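Local coordinates for ankyrin repeat family protein (Enterococcus faecalis, PDB 3HRA) that is of unknown function but, as an ankyrin repeat protein, probably takes part in protein-protein interactions, at residues N50-A55 with R84-A89; P97-H102 with G129-D134. One frame throughout, in Å; residues are numbered along the deposited sequence.

Interaction 1: N50-A55 with R84-A89; sequences NDIEIA and RTEILA
Asn50 and Arg84 bring the two flat groups of this contact together, an amide and a guanidinium with planes 39° apart. The guanidinium meets Asn50 CB obliquely. The closer touch is nearer the backbone of the arginine, where Arg84 CD lies 3.5 Å from Asn50 OD1. Arg84 is bent at chi2 (-74°), which turns CD back toward the asparagine. Its polar end goes to the last turn of helix 42-49: NE donates to the carbonyl of Val47 and NH2 hydrogen-bonds to that of His48. Asn50 itself has positive phi and closes helix 42-49 in a Schellman motif. Its OD1 also lies 3.5 Å from Ile87 CD1.

A water joins the two segments. It donates to Asn50 OD1 at 2.8 Å and to Glu86 OE1 at 2.9 Å. It accepts from the backbone N of Ile87 in the first turn of helix 85-94.

Beside the water the packing is mostly aliphatic. Ile52 CD1 rests on the bent chain of Glu86, 3.6 Å from its CB, and also lies against the carboxylate carbon. Ile87 reaches across with CG1 and CD1; CD1 packs 3.8 Å from Ala55 CB, and CG1 faces Ile52 CG1 at 4.0 Å. Val47 also touches Ile87, and Leu43 touches Ala55.

The pairing joins the second helices of successive helix pairs in an ankyrin stack. The water donates twice and accepts once, linking polar groups of both segments that make no direct hydrogen bond to each other, beside Ile87 and Ala55, both buried, and the partly exposed Ile52.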
loop_
_atom_site.group_PDB
_atom_site.type_symbol
_atom_site.label_atom_id
_atom_site.label_comp_id
_atom_site.label_asym_id
_atom_site.label_seq_id
_atom_site.Cartn_x
_atom_site.Cartn_y
_atom_site.Cartn_z
ATOM N N ASN A 50 9.224 2.485 8.925
ATOM C CA ASN A 50 9.955 1.403 8.240
ATOM C C ASN A 50 10.932 0.669 9.161
ATOM O O ASN A 50 12.058 0.348 8.772
ATOM C CB ASN A 50 10.644 1.859 6.947
ATOM C CG ASN A 50 10.940 0.695 6.007
ATOM O OD1 ASN A 50 10.245 -0.321 6.016
ATOM N ND2 ASN A 50 11.981 0.844 5.185
ATOM N N ASP A 51 10.468 0.384 10.379
ATOM C CA ASP A 51 11.208 -0.461 11.298
ATOM C C ASP A 51 10.827 -1.911 11.015
ATOM O O ASP A 51 9.869 -2.454 11.580
ATOM C CB ASP A 51 10.941 -0.065 12.753
ATOM C CG ASP A 51 11.675 1.206 13.160
ATOM O OD1 ASP A 51 12.672 1.603 12.504
ATOM O OD2 ASP A 51 11.259 1.819 14.148
ATOM N N ILE A 52 11.595 -2.523 10.122
ATOM C CA ILE A 52 11.236 -3.815 9.564
ATOM C C ILE A 52 11.209 -4.930 10.630
ATOM O O ILE A 52 10.294 -5.755 10.662
ATOM C CB ILE A 52 12.199 -4.174 8.409
ATOM C CG1 ILE A 52 12.034 -3.165 7.264
ATOM C CG2 ILE A 52 11.941 -5.564 7.914
ATOM C CD1 ILE A 52 13.104 -3.276 6.145
ATOM N N GLU A 53 12.215 -4.966 11.490
ATOM C CA GLU A 53 12.294 -6.046 12.464
ATOM C C GLU A 53 11.174 -5.932 13.501
ATOM O O GLU A 53 10.586 -6.938 13.901
ATOM C CB GLU A 53 13.677 -6.082 13.131
ATOM C CG GLU A 53 13.857 -7.222 14.139
ATOM C CD GLU A 53 13.734 -8.615 13.514
ATOM O OE1 GLU A 53 13.730 -9.603 14.288
ATOM O OE2 GLU A 53 13.656 -8.729 12.260
ATOM N N ILE A 54 10.873 -4.704 13.921
ATOM C CA ILE A 54 9.772 -4.476 14.844
ATOM C C ILE A 54 8.468 -4.936 14.193
ATOM O O ILE A 54 7.651 -5.617 14.822
ATOM C CB ILE A 54 9.695 -2.992 15.288
ATOM C CG1 ILE A 54 10.854 -2.679 16.245
ATOM C CG2 ILE A 54 8.330 -2.681 15.942
ATOM C CD1 ILE A 54 10.951 -1.216 16.653
ATOM N N ALA A 55 8.276 -4.557 12.933
ATOM C CA ALA A 55 7.053 -4.920 12.229
ATOM C C ALA A 55 6.918 -6.438 12.126
ATOM O O ALA A 55 5.839 -6.986 12.359
ATOM C CB ALA A 55 6.991 -4.250 10.828
ATOM N N ARG A 84 6.995 0.395 1.400
ATOM C CA ARG A 84 7.650 -0.423 2.432
ATOM C C ARG A 84 7.668 -1.863 1.958
ATOM O O ARG A 84 6.921 -2.706 2.443
ATOM C CB ARG A 84 6.887 -0.322 3.759
ATOM C CG ARG A 84 6.578 1.106 4.205
ATOM C CD ARG A 84 7.815 1.826 4.724
ATOM N NE ARG A 84 7.472 3.095 5.383
ATOM C CZ ARG A 84 7.591 4.296 4.831
ATOM N NH1 ARG A 84 8.036 4.420 3.584
ATOM N NH2 ARG A 84 7.253 5.380 5.522
ATOM N N THR A 85 8.557 -2.147 1.017
ATOM C CA THR A 85 8.550 -3.411 0.287
ATOM C C THR A 85 8.805 -4.648 1.139
ATOM O O THR A 85 8.111 -5.650 1.002
ATOM C CB THR A 85 9.594 -3.359 -0.834
ATOM O OG1 THR A 85 9.445 -2.122 -1.537
ATOM C CG2 THR A 85 9.414 -4.534 -1.802
ATOM N N GLU A 86 9.833 -4.589 1.977
ATOM C CA GLU A 86 10.178 -5.699 2.859
ATOM C C GLU A 86 9.015 -6.048 3.793
ATOM O O GLU A 86 8.679 -7.220 3.966
ATOM C CB GLU A 86 11.432 -5.331 3.661
ATOM C CG GLU A 86 12.623 -4.957 2.743
ATOM C CD GLU A 86 12.838 -3.427 2.495
ATOM O OE1 GLU A 86 11.876 -2.584 2.413
ATOM O OE2 GLU A 86 14.035 -3.070 2.351
ATOM N N ILE A 87 8.410 -5.027 4.400
ATOM C CA ILE A 87 7.284 -5.261 5.297
ATOM C C ILE A 87 6.078 -5.825 4.540
ATOM O O ILE A 87 5.436 -6.755 5.012
ATOM C CB ILE A 87 6.903 -3.991 6.083
ATOM C CG1 ILE A 87 8.039 -3.611 7.034
ATOM C CG2 ILE A 87 5.601 -4.200 6.855
ATOM C CD1 ILE A 87 7.830 -2.247 7.706
ATOM N N LEU A 88 5.804 -5.281 3.349
ATOM C CA LEU A 88 4.707 -5.750 2.506
ATOM C C LEU A 88 4.891 -7.208 2.117
ATOM O O LEU A 88 3.952 -8.002 2.207
ATOM C CB LEU A 88 4.584 -4.893 1.241
ATOM C CG LEU A 88 3.463 -5.295 0.290
ATOM C CD1 LEU A 88 2.106 -5.224 0.990
ATOM C CD2 LEU A 88 3.486 -4.401 -0.960
ATOM N N ALA A 89 6.092 -7.553 1.668
ATOM C CA ALA A 89 6.394 -8.946 1.344
ATOM C C ALA A 89 6.109 -9.874 2.538
ATOM O O ALA A 89 5.551 -10.970 2.376
ATOM C CB ALA A 89 7.838 -9.076 0.883
HETATM O O HOH W 1 9.715 -2.387 4.276
#

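Interaction 2: P97-H102 with G129-D134; sequences PDLNKH and GREDID
Leu99 and Arg130 meet where two successive loops of the ankyrin stack come together at their starts and then diverge, each following the second helix of a helix pair. The closer packing is around Leu99. Its CG is anti to the carbonyl carbon (chi1 -54°), and its two methyls part to meet different neighbours. CD1 sits 3.5 Å from the backbone O of Arg130 and 3.8 Å from its CB, and the aliphatic stem of Arg130 packs on it as far as CD. CD2 lies 3.5 Å from Glu131 OE2. That oxygen is hydrogen-bonded to Tyr76 OH, so it has a polar partner although a methyl lies against it.

The guanidinium end of the exposed Arg130 is the looser part. The chain bends at chi3 (-46°), which sets NE; the guanidinium beyond it lies by Pro97. It meets Pro97 O obliquely, and NH2 approaches the buried proline ring at CD, 3.7 Å away.

Each loop is also shaped from within. Asp98 and Asp132 both form Asx turns, and a type I turn runs from Asp98 to Lys101. The direct polar link between the segments is weak: Arg130 NH1 donates to Pro97 O over 3.1 Å, with an N-H...O angle of 133°.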
loop_
_atom_site.group_PDB
_atom_site.type_symbol
_atom_site.label_atom_id
_atom_site.label_comp_id
_atom_site.label_asym_id
_atom_site.label_seq_id
_atom_site.Cartn_x
_atom_site.Cartn_y
_atom_site.Cartn_z
ATOM N N PRO A 97 -4.520 -9.998 4.249
ATOM C CA PRO A 97 -5.063 -8.652 3.998
ATOM C C PRO A 97 -6.572 -8.686 3.846
ATOM O O PRO A 97 -7.123 -9.641 3.288
ATOM C CB PRO A 97 -4.422 -8.259 2.661
ATOM C CG PRO A 97 -3.181 -9.129 2.554
ATOM C CD PRO A 97 -3.545 -10.422 3.230
ATOM N N ASP A 98 -7.234 -7.659 4.366
ATOM C CA ASP A 98 -8.689 -7.514 4.243
ATOM C C ASP A 98 -8.975 -6.573 3.082
ATOM O O ASP A 98 -8.822 -5.354 3.207
ATOM C CB ASP A 98 -9.288 -6.944 5.547
ATOM C CG ASP A 98 -10.829 -6.842 5.514
ATOM O OD1 ASP A 98 -11.433 -6.941 4.426
ATOM O OD2 ASP A 98 -11.433 -6.639 6.595
ATOM N N LEU A 99 -9.418 -7.115 1.956
ATOM C CA LEU A 99 -9.606 -6.273 0.783
ATOM C C LEU A 99 -10.928 -5.485 0.767
ATOM O O LEU A 99 -11.227 -4.782 -0.210
ATOM C CB LEU A 99 -9.421 -7.084 -0.505
ATOM C CG LEU A 99 -8.112 -7.866 -0.659
ATOM C CD1 LEU A 99 -7.975 -8.335 -2.091
ATOM C CD2 LEU A 99 -6.916 -7.034 -0.258
ATOM N N ASN A 100 -11.716 -5.584 1.835
ATOM C CA ASN A 100 -12.882 -4.714 1.982
ATOM C C ASN A 100 -12.574 -3.431 2.758
ATOM O O ASN A 100 -13.456 -2.573 2.936
ATOM C CB ASN A 100 -14.065 -5.443 2.619
ATOM C CG ASN A 100 -14.627 -6.521 1.731
ATOM O OD1 ASN A 100 -14.789 -6.333 0.519
ATOM N ND2 ASN A 100 -14.925 -7.669 2.326
ATOM N N LYS A 101 -11.332 -3.303 3.212
ATOM C CA LYS A 101 -10.874 -2.069 3.852
ATOM C C LYS A 101 -10.115 -1.181 2.860
ATOM O O LYS A 101 -9.196 -1.649 2.181
ATOM C CB LYS A 101 -10.030 -2.399 5.079
ATOM C CG LYS A 101 -10.891 -3.026 6.194
ATOM C CD LYS A 101 -10.165 -3.161 7.489
ATOM C CE LYS A 101 -11.140 -3.547 8.593
ATOM N NZ LYS A 101 -10.454 -3.781 9.898
ATOM N N HIS A 102 -10.530 0.084 2.749
ATOM C CA HIS A 102 -9.953 0.999 1.763
ATOM C C HIS A 102 -9.379 2.244 2.436
ATOM O O HIS A 102 -9.745 2.574 3.584
ATOM C CB HIS A 102 -11.004 1.397 0.717
ATOM C CG HIS A 102 -11.761 0.229 0.161
ATOM N ND1 HIS A 102 -11.165 -0.762 -0.588
ATOM C CD2 HIS A 102 -13.063 -0.113 0.264
ATOM C CE1 HIS A 102 -12.065 -1.669 -0.915
ATOM N NE2 HIS A 102 -13.228 -1.294 -0.420
ATOM N N GLY A 129 -0.902 -10.783 -4.342
ATOM C CA GLY A 129 -1.678 -9.819 -3.585
ATOM C C GLY A 129 -3.193 -9.978 -3.525
ATOM O O GLY A 129 -3.796 -9.572 -2.526
ATOM N N ARG A 130 -3.813 -10.537 -4.568
ATOM C CA ARG A 130 -5.269 -10.720 -4.586
ATOM C C ARG A 130 -5.986 -9.432 -4.991
ATOM O O ARG A 130 -7.174 -9.442 -5.343
ATOM C CB ARG A 130 -5.751 -11.195 -3.209
ATOM C CG ARG A 130 -7.063 -11.969 -3.215
ATOM C CD ARG A 130 -7.555 -12.180 -1.789
ATOM N NE ARG A 130 -6.489 -12.637 -0.905
ATOM C CZ ARG A 130 -6.451 -12.421 0.411
ATOM N NH1 ARG A 130 -7.421 -11.730 1.009
ATOM N NH2 ARG A 130 -5.423 -12.894 1.127
ATOM N N GLU A 131 -5.255 -8.321 -4.934
ATOM C CA GLU A 131 -5.766 -7.017 -5.357
ATOM C C GLU A 131 -6.301 -7.088 -6.797
ATOM O O GLU A 131 -5.680 -7.682 -7.664
ATOM C CB GLU A 131 -4.650 -5.968 -5.284
ATOM C CG GLU A 131 -3.989 -5.830 -3.904
ATOM C CD GLU A 131 -4.830 -5.030 -2.940
ATOM O OE1 GLU A 131 -5.840 -4.460 -3.397
ATOM O OE2 GLU A 131 -4.497 -4.978 -1.727
ATOM N N ASP A 132 -7.467 -6.494 -7.033
ATOM C CA ASP A 132 -8.052 -6.409 -8.366
ATOM C C ASP A 132 -7.320 -5.305 -9.133
ATOM O O ASP A 132 -7.318 -4.151 -8.717
ATOM C CB ASP A 132 -9.538 -6.076 -8.210
ATOM C CG ASP A 132 -10.256 -5.862 -9.532
ATOM O OD1 ASP A 132 -9.639 -6.011 -10.614
ATOM O OD2 ASP A 132 -11.464 -5.525 -9.467
ATOM N N ILE A 133 -6.667 -5.660 -10.236
ATOM C CA ILE A 133 -5.895 -4.682 -10.995
ATOM C C ILE A 133 -6.791 -3.567 -11.543
ATOM O O ILE A 133 -6.327 -2.462 -11.848
ATOM C CB ILE A 133 -5.103 -5.390 -12.126
ATOM C CG1 ILE A 133 -4.036 -4.483 -12.739
ATOM C CG2 ILE A 133 -6.046 -5.944 -13.205
ATOM C CD1 ILE A 133 -3.035 -5.275 -13.574
ATOM N N ASP A 134 -8.083 -3.848 -11.645
ATOM C CA ASP A 134 -9.032 -2.895 -12.217
ATOM C C ASP A 134 -9.854 -2.154 -11.153
ATOM O O ASP A 134 -10.861 -1.503 -11.456
ATOM C CB ASP A 134 -9.970 -3.600 -13.203
ATOM C CG ASP A 134 -9.245 -4.126 -14.439
ATOM O OD1 ASP A 134 -8.220 -3.528 -14.855
ATOM O OD2 ASP A 134 -9.713 -5.151 -15.010
#

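Overall arrangement
Both interactions join successive helix pairs of one ankyrin stack, but through different elements. Interaction 1 pairs the starts of helices 52-60 and 85-94. Interaction 2 pairs the loops after helices 85-94 and 119-128. Helix 85-94 thus connects them, entering interaction 1 and leading on to interaction 2. Their centres are 19 Å apart and they do not touch. Each is partly buried, with two buried residues and one exposed among those that touch. Interaction 1 covers more surface, 325 against 242 Å². It combines aliphatic packing with a bridging water; interaction 2 sets a leucine against backbone and carboxylate oxygens and adds a weak direct bond.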